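Local coordinates for DNA primase (Aquifex aeolicus, PDB 2AU3), which probably synthesises the short RNA primers that DNA polymerase extends during DNA replication, and carries one zinc ion in its N-terminal zinc-binding domain, at residues F254-L259 / R265-P270; D330-E335 / E339-L344. All coordinates share one frame; numbering follows the deposited sequence.

Overall arrangement
Interaction 1 lies in the core, its centre about 8 Å from that of the chain, where helix 253-261 packs on strand 267-270. Interaction 2 sits farther out, its centre about 22 Å from that of the chain, and joins two successive helices, 329-336 and 338-347. Both contacts are apolar and have no hydrogen bond across them, but interaction 1 is built from aliphatic side chains laid on the strand and its backbone, whereas interaction 2 turns on a phenylalanine ring and has an exposed glutamate at its margin. Helix 253-261 ties the two together: Arg258 NE forms a salt bridge with Asp330 OD1, and Leu259 CD1 packs on Leu341 CD2.

Interaction 1 of 2, residues F254-L259 / R265-P270; sequences FDLLRL and RNVVAP
Leu256 and Val267 form the tight centre of this contact, the two side chains running alongside in opposing senses. With CG trans to the backbone N (chi1 -175°), Leu256 lies over the strand: CG rests 3.8 Å from Val267 CG1, while CD1 comes within 3.3 Å of Val267 O and 3.5 Å of Val268 CA. That carbonyl oxygen is buried under the CD1 methyl of Leu256 and has no hydrogen-bond partner in the model. Leu259, one turn further on, lies roughly perpendicular to Val267 and sets CD2 3.8 Å from Val267 CG2; Val267 CG1 meets Leu256 and, more loosely, Leu259 CD2 too. Cutting Leu256 back to an alanine would probably open a gap above Val267 and Val268, leaving Val267 CG1 without its main neighbour from the helix. Packing is looser at Ala269, whose CB is 4.2 Å from Leu256 CD1, and at the other end the CB of partly exposed Arg265 points away from the helix. Ile248 and Val250 hydrogen-bond to the strand's backbone, and Leu259 also touches Ile248. Segment 254-259 runs nearly antiparallel to strand 267-270, at 171°, as expected of the right-handed beta-alpha-beta crossover 247-249, 253-261, 267-270 in the Toprim fold.

Interaction 2 of 2, residues D330-E335 / E339-L344; sequences DEFIKE and EELRRL
Two consecutive helices, 329-336 and 338-347, joined by a short turn after the last strand of the Toprim sheet, are held together here by Phe332 and Ile333 on one side and Leu341 and Leu344 on the other. The short helical segments run at 122° to each other, with their axes 9.1 Å apart at closest approach. Phe332 carries the larger share. Its CG stands trans to the backbone N (chi1 -170°), which sends the ring across to the second helix, where it meets the backbone edge-on: Phe332 CE2 is 3.7 Å from Leu341 N, and the carbonyl carbon of Glu340 lies at the edge in the ring plane. Leu341 CB comes in tilted from the ring plane, 4.1 Å from Phe332 CD2. Leu344 approaches differently: Leu344 CD2 lies over one ring face, 4.2 Å from Phe332 CZ. At the exposed margin Glu340 bends at chi2, and its aliphatic CG, not its carboxylate, lies 4.1 Å from Phe332 CZ.

Ile333 makes the second point of contact. Its CB leaves the helix at an angle to the partner, but the longer branch reaches across, so that Ile333 CG1 touches Leu341 CD2 at 3.7 Å and Ile333 CD1 lies beside the same methyl. Leu341 therefore divides its side chain, giving CB and CD1 to the phenylalanine and CD2 to the isoleucine. Leu323 and Pro324 also pack on Phe332, and Phe336 meets its ring with the planes at about 45°. Phe332 lies about 9 Å, side chain to side chain, from Asp295, a predicted magnesium ligand, which places the helix pair near the probable magnesium site of the Toprim domain.

Interaction 1 of 2, residues F254-L259 / R265-P270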
loop_
_atom_site.group_PDB
_atom_site.type_symbol
_atom_site.label_atom_id
_atom_site.label_comp_id
_atom_site.label_asym_id
_atom_site.label_seq_id
_atom_site.Cartn_x
_atom_site.Cartn_y
_atom_site.Cartn_z
ATOM N N PHE A 254 1.109 9.686 1.817
ATOM C CA PHE A 254 0.681 10.877 1.087
ATOM C C PHE A 254 1.592 11.074 -0.124
ATOM O O PHE A 254 1.117 11.345 -1.194
ATOM C CB PHE A 254 0.667 12.133 1.997
ATOM C CG PHE A 254 0.475 13.417 1.259
ATOM C CD1 PHE A 254 -0.777 13.780 0.772
ATOM C CD2 PHE A 254 1.562 14.272 1.036
ATOM C CE1 PHE A 254 -0.953 14.965 0.079
ATOM C CE2 PHE A 254 1.399 15.462 0.336
ATOM C CZ PHE A 254 0.144 15.812 -0.144
ATOM N N ASP A 255 2.897 10.895 0.035
ATOM C CA ASP A 255 3.794 10.989 -1.134
ATOM C C ASP A 255 3.426 9.938 -2.166
ATOM O O ASP A 255 3.542 10.176 -3.350
ATOM C CB ASP A 255 5.259 10.768 -0.734
ATOM C CG ASP A 255 5.630 11.468 0.552
ATOM O OD1 ASP A 255 5.863 12.689 0.507
ATOM O OD2 ASP A 255 5.722 10.866 1.658
ATOM N N LEU A 256 3.036 8.747 -1.708
ATOM C CA LEU A 256 2.749 7.685 -2.641
ATOM C C LEU A 256 1.466 8.028 -3.403
ATOM O O LEU A 256 1.404 7.899 -4.628
ATOM C CB LEU A 256 2.584 6.323 -1.921
ATOM C CG LEU A 256 2.396 5.095 -2.841
ATOM C CD1 LEU A 256 3.060 3.876 -2.186
ATOM C CD2 LEU A 256 0.924 4.772 -3.158
ATOM N N LEU A 257 0.442 8.464 -2.660
ATOM C CA LEU A 257 -0.848 8.755 -3.254
ATOM C C LEU A 257 -0.727 9.864 -4.283
ATOM O O LEU A 257 -1.400 9.824 -5.318
ATOM C CB LEU A 257 -1.847 9.131 -2.182
ATOM C CG LEU A 257 -2.180 7.965 -1.262
ATOM C CD1 LEU A 257 -3.119 8.424 -0.178
ATOM C CD2 LEU A 257 -2.794 6.862 -2.103
ATOM N N ARG A 258 0.160 10.824 -4.008
ATOM C CA ARG A 258 0.445 11.919 -4.922
ATOM C C ARG A 258 1.123 11.448 -6.193
ATOM O O ARG A 258 0.723 11.845 -7.274
ATOM C CB ARG A 258 1.337 12.974 -4.252
ATOM C CG ARG A 258 0.581 13.896 -3.317
ATOM C CD ARG A 258 -0.389 14.834 -4.033
ATOM N NE ARG A 258 0.351 15.922 -4.658
ATOM C CZ ARG A 258 0.290 16.244 -5.945
ATOM N NH1 ARG A 258 -0.488 15.587 -6.780
ATOM N NH2 ARG A 258 1.010 17.240 -6.398
ATOM N N LEU A 259 2.181 10.645 -6.067
ATOM C CA LEU A 259 2.859 10.119 -7.269
ATOM C C LEU A 259 1.894 9.291 -8.128
ATOM O O LEU A 259 1.810 9.464 -9.363
ATOM C CB LEU A 259 4.116 9.319 -6.870
ATOM C CG LEU A 259 5.470 10.053 -6.960
ATOM C CD1 LEU A 259 5.561 11.202 -5.960
ATOM C CD2 LEU A 259 6.605 9.037 -6.703
ATOM N N ARG A 265 3.384 4.962 -10.905
ATOM C CA ARG A 265 2.628 3.940 -10.178
ATOM C C ARG A 265 3.484 2.800 -9.621
ATOM O O ARG A 265 2.971 1.922 -8.919
ATOM C CB ARG A 265 1.548 3.370 -11.080
ATOM C CG ARG A 265 0.486 4.379 -11.539
ATOM C CD ARG A 265 -0.502 3.713 -12.466
ATOM N NE ARG A 265 -1.556 4.600 -12.943
ATOM C CZ ARG A 265 -1.661 5.000 -14.191
ATOM N NH1 ARG A 265 -0.756 4.631 -15.081
ATOM N NH2 ARG A 265 -2.681 5.765 -14.556
ATOM N N ASN A 266 4.785 2.819 -9.934
ATOM C CA ASN A 266 5.669 1.749 -9.457
ATOM C C ASN A 266 6.332 2.216 -8.167
ATOM O O ASN A 266 7.530 2.278 -8.084
ATOM C CB ASN A 266 6.720 1.386 -10.531
ATOM C CG ASN A 266 7.560 2.603 -10.971
ATOM O OD1 ASN A 266 7.054 3.722 -11.036
ATOM N ND2 ASN A 266 8.827 2.370 -11.287
ATOM N N VAL A 267 5.508 2.531 -7.176
ATOM C CA VAL A 267 5.890 3.278 -5.960
ATOM C C VAL A 267 5.408 2.510 -4.737
ATOM O O VAL A 267 4.246 2.035 -4.719
ATOM C CB VAL A 267 5.185 4.673 -5.913
ATOM C CG1 VAL A 267 5.712 5.534 -4.712
ATOM C CG2 VAL A 267 5.403 5.442 -7.213
ATOM N N VAL A 268 6.263 2.456 -3.693
ATOM C CA VAL A 268 5.932 1.862 -2.395
ATOM C C VAL A 268 6.387 2.800 -1.298
ATOM O O VAL A 268 7.166 3.710 -1.542
ATOM C CB VAL A 268 6.659 0.495 -2.156
ATOM C CG1 VAL A 268 5.978 -0.620 -2.983
ATOM C CG2 VAL A 268 8.123 0.589 -2.544
ATOM N N ALA A 269 5.894 2.579 -0.086
ATOM C CA ALA A 269 6.340 3.371 1.051
ATOM C C ALA A 269 6.356 2.505 2.301
ATOM O O ALA A 269 5.555 1.565 2.400
ATOM C CB ALA A 269 5.417 4.569 1.241
ATOM N N PRO A 270 7.251 2.792 3.266
ATOM C CA PRO A 270 7.307 2.029 4.525
ATOM C C PRO A 270 6.028 2.223 5.311
ATOM O O PRO A 270 5.367 3.270 5.193
ATOM C CB PRO A 270 8.489 2.660 5.280
ATOM C CG PRO A 270 9.297 3.304 4.228
ATOM C CD PRO A 270 8.320 3.802 3.201
#

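Interaction 2 of 2, residues D330-E335 / E339-L344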
loop_
_atom_site.group_PDB
_atom_site.type_symbol
_atom_site.label_atom_id
_atom_site.label_comp_id
_atom_site.label_asym_id
_atom_site.label_seq_id
_atom_site.Cartn_x
_atom_site.Cartn_y
_atom_site.Cartn_z
ATOM N N ASP A 330 5.457 16.299 -3.312
ATOM C CA ASP A 330 4.245 17.058 -3.582
ATOM C C ASP A 330 4.560 18.465 -4.145
ATOM O O ASP A 330 4.048 18.843 -5.196
ATOM C CB ASP A 330 3.456 17.172 -2.277
ATOM C CG ASP A 330 2.321 18.117 -2.371
ATOM O OD1 ASP A 330 1.564 18.088 -3.391
ATOM O OD2 ASP A 330 2.097 18.927 -1.454
ATOM N N GLU A 331 5.433 19.202 -3.451
ATOM C CA GLU A 331 5.803 20.570 -3.840
ATOM C C GLU A 331 6.613 20.596 -5.123
ATOM O O GLU A 331 6.447 21.492 -5.955
ATOM C CB GLU A 331 6.585 21.255 -2.705
ATOM C CG GLU A 331 5.755 21.512 -1.439
ATOM C CD GLU A 331 4.685 22.590 -1.610
ATOM O OE1 GLU A 331 4.520 23.137 -2.738
ATOM O OE2 GLU A 331 3.973 22.880 -0.608
ATOM N N PHE A 332 7.517 19.623 -5.274
ATOM C CA PHE A 332 8.247 19.487 -6.538
ATOM C C PHE A 332 7.296 19.309 -7.729
ATOM O O PHE A 332 7.398 20.013 -8.741
ATOM C CB PHE A 332 9.281 18.355 -6.498
ATOM C CG PHE A 332 10.197 18.356 -7.700
ATOM C CD1 PHE A 332 11.426 18.992 -7.658
ATOM C CD2 PHE A 332 9.792 17.785 -8.892
ATOM C CE1 PHE A 332 12.256 19.010 -8.770
ATOM C CE2 PHE A 332 10.591 17.811 -10.000
ATOM C CZ PHE A 332 11.837 18.413 -9.948
ATOM N N ILE A 333 6.353 18.384 -7.596
ATOM C CA ILE A 333 5.363 18.161 -8.658
ATOM C C ILE A 333 4.536 19.397 -8.910
ATOM O O ILE A 333 4.298 19.759 -10.080
ATOM C CB ILE A 333 4.415 16.985 -8.318
ATOM C CG1 ILE A 333 5.150 15.652 -8.436
ATOM C CG2 ILE A 333 3.177 16.989 -9.270
ATOM C CD1 ILE A 333 4.422 14.497 -7.657
ATOM N N LYS A 334 4.105 20.083 -7.842
ATOM C CA LYS A 334 3.282 21.286 -8.061
ATOM C C LYS A 334 4.012 22.365 -8.863
ATOM O O LYS A 334 3.412 23.005 -9.724
ATOM C CB LYS A 334 2.722 21.852 -6.763
ATOM C CG LYS A 334 1.474 21.058 -6.251
ATOM C CD LYS A 334 0.748 21.726 -5.082
ATOM C CE LYS A 334 1.665 22.055 -3.927
ATOM N NZ LYS A 334 1.998 20.839 -3.126
ATOM N N GLU A 335 5.306 22.551 -8.590
ATOM C CA GLU A 335 6.052 23.663 -9.197
ATOM C C GLU A 335 6.574 23.310 -10.586
ATOM O O GLU A 335 6.523 24.122 -11.518
ATOM C CB GLU A 335 7.209 24.127 -8.292
ATOM C CG GLU A 335 8.045 25.233 -8.922
ATOM C CD GLU A 335 8.954 25.969 -7.943
ATOM O OE1 GLU A 335 8.951 25.641 -6.739
ATOM O OE2 GLU A 335 9.677 26.887 -8.393
ATOM N N GLU A 339 6.134 15.381 -15.129
ATOM C CA GLU A 339 7.086 14.865 -16.101
ATOM C C GLU A 339 8.520 15.203 -15.690
ATOM O O GLU A 339 9.425 14.382 -15.837
ATOM C CB GLU A 339 6.754 15.355 -17.517
ATOM C CG GLU A 339 7.629 14.725 -18.606
ATOM C CD GLU A 339 7.680 13.197 -18.543
ATOM O OE1 GLU A 339 6.596 12.545 -18.445
ATOM O OE2 GLU A 339 8.804 12.655 -18.592
ATOM N N GLU A 340 8.725 16.404 -15.146
ATOM C CA GLU A 340 10.030 16.746 -14.607
ATOM C C GLU A 340 10.433 15.822 -13.458
ATOM O O GLU A 340 11.592 15.499 -13.330
ATOM C CB GLU A 340 10.091 18.205 -14.159
ATOM C CG GLU A 340 11.514 18.753 -13.995
ATOM C CD GLU A 340 12.440 18.392 -15.156
ATOM O OE1 GLU A 340 12.001 18.407 -16.321
ATOM O OE2 GLU A 340 13.611 18.081 -14.905
ATOM N N LEU A 341 9.483 15.393 -12.619
ATOM C CA LEU A 341 9.845 14.449 -11.562
ATOM C C LEU A 341 10.309 13.108 -12.163
ATOM O O LEU A 341 11.291 12.529 -11.716
ATOM C CB LEU A 341 8.701 14.241 -10.567
ATOM C CG LEU A 341 8.986 13.231 -9.466
ATOM C CD1 LEU A 341 10.231 13.663 -8.651
ATOM C CD2 LEU A 341 7.757 12.987 -8.524
ATOM N N ARG A 342 9.607 12.638 -13.185
ATOM C CA ARG A 342 10.012 11.430 -13.908
ATOM C C ARG A 342 11.426 11.592 -14.456
ATOM O O ARG A 342 12.278 10.686 -14.309
ATOM C CB ARG A 342 9.053 11.141 -15.060
ATOM C CG ARG A 342 7.827 10.341 -14.708
ATOM C CD ARG A 342 7.144 9.677 -15.917
ATOM N NE ARG A 342 5.715 9.523 -15.677
ATOM C CZ ARG A 342 4.865 8.876 -16.475
ATOM N NH1 ARG A 342 5.289 8.280 -17.591
ATOM N NH2 ARG A 342 3.579 8.814 -16.146
ATOM N N ARG A 343 11.692 12.753 -15.057
ATOM C CA ARG A 343 13.025 13.027 -15.553
ATOM C C ARG A 343 14.097 13.079 -14.441
ATOM O O ARG A 343 15.197 12.531 -14.611
ATOM C CB ARG A 343 13.033 14.287 -16.424
ATOM C CG ARG A 343 12.060 14.193 -17.645
ATOM C CD ARG A 343 12.461 13.145 -18.696
ATOM N NE ARG A 343 13.893 13.228 -19.029
ATOM C CZ ARG A 343 14.420 14.043 -19.944
ATOM N NH1 ARG A 343 13.646 14.862 -20.644
ATOM N NH2 ARG A 343 15.737 14.049 -20.149
ATOM N N LEU A 344 13.791 13.736 -13.320
ATOM C CA LEU A 344 14.725 13.790 -12.177
ATOM C C LEU A 344 15.097 12.364 -11.724
ATOM O O LEU A 344 16.275 12.032 -11.465
ATOM C CB LEU A 344 14.084 14.536 -11.004
ATOM C CG LEU A 344 15.030 14.746 -9.790
ATOM C CD1 LEU A 344 16.147 15.714 -10.178
ATOM C CD2 LEU A 344 14.276 15.277 -8.585
#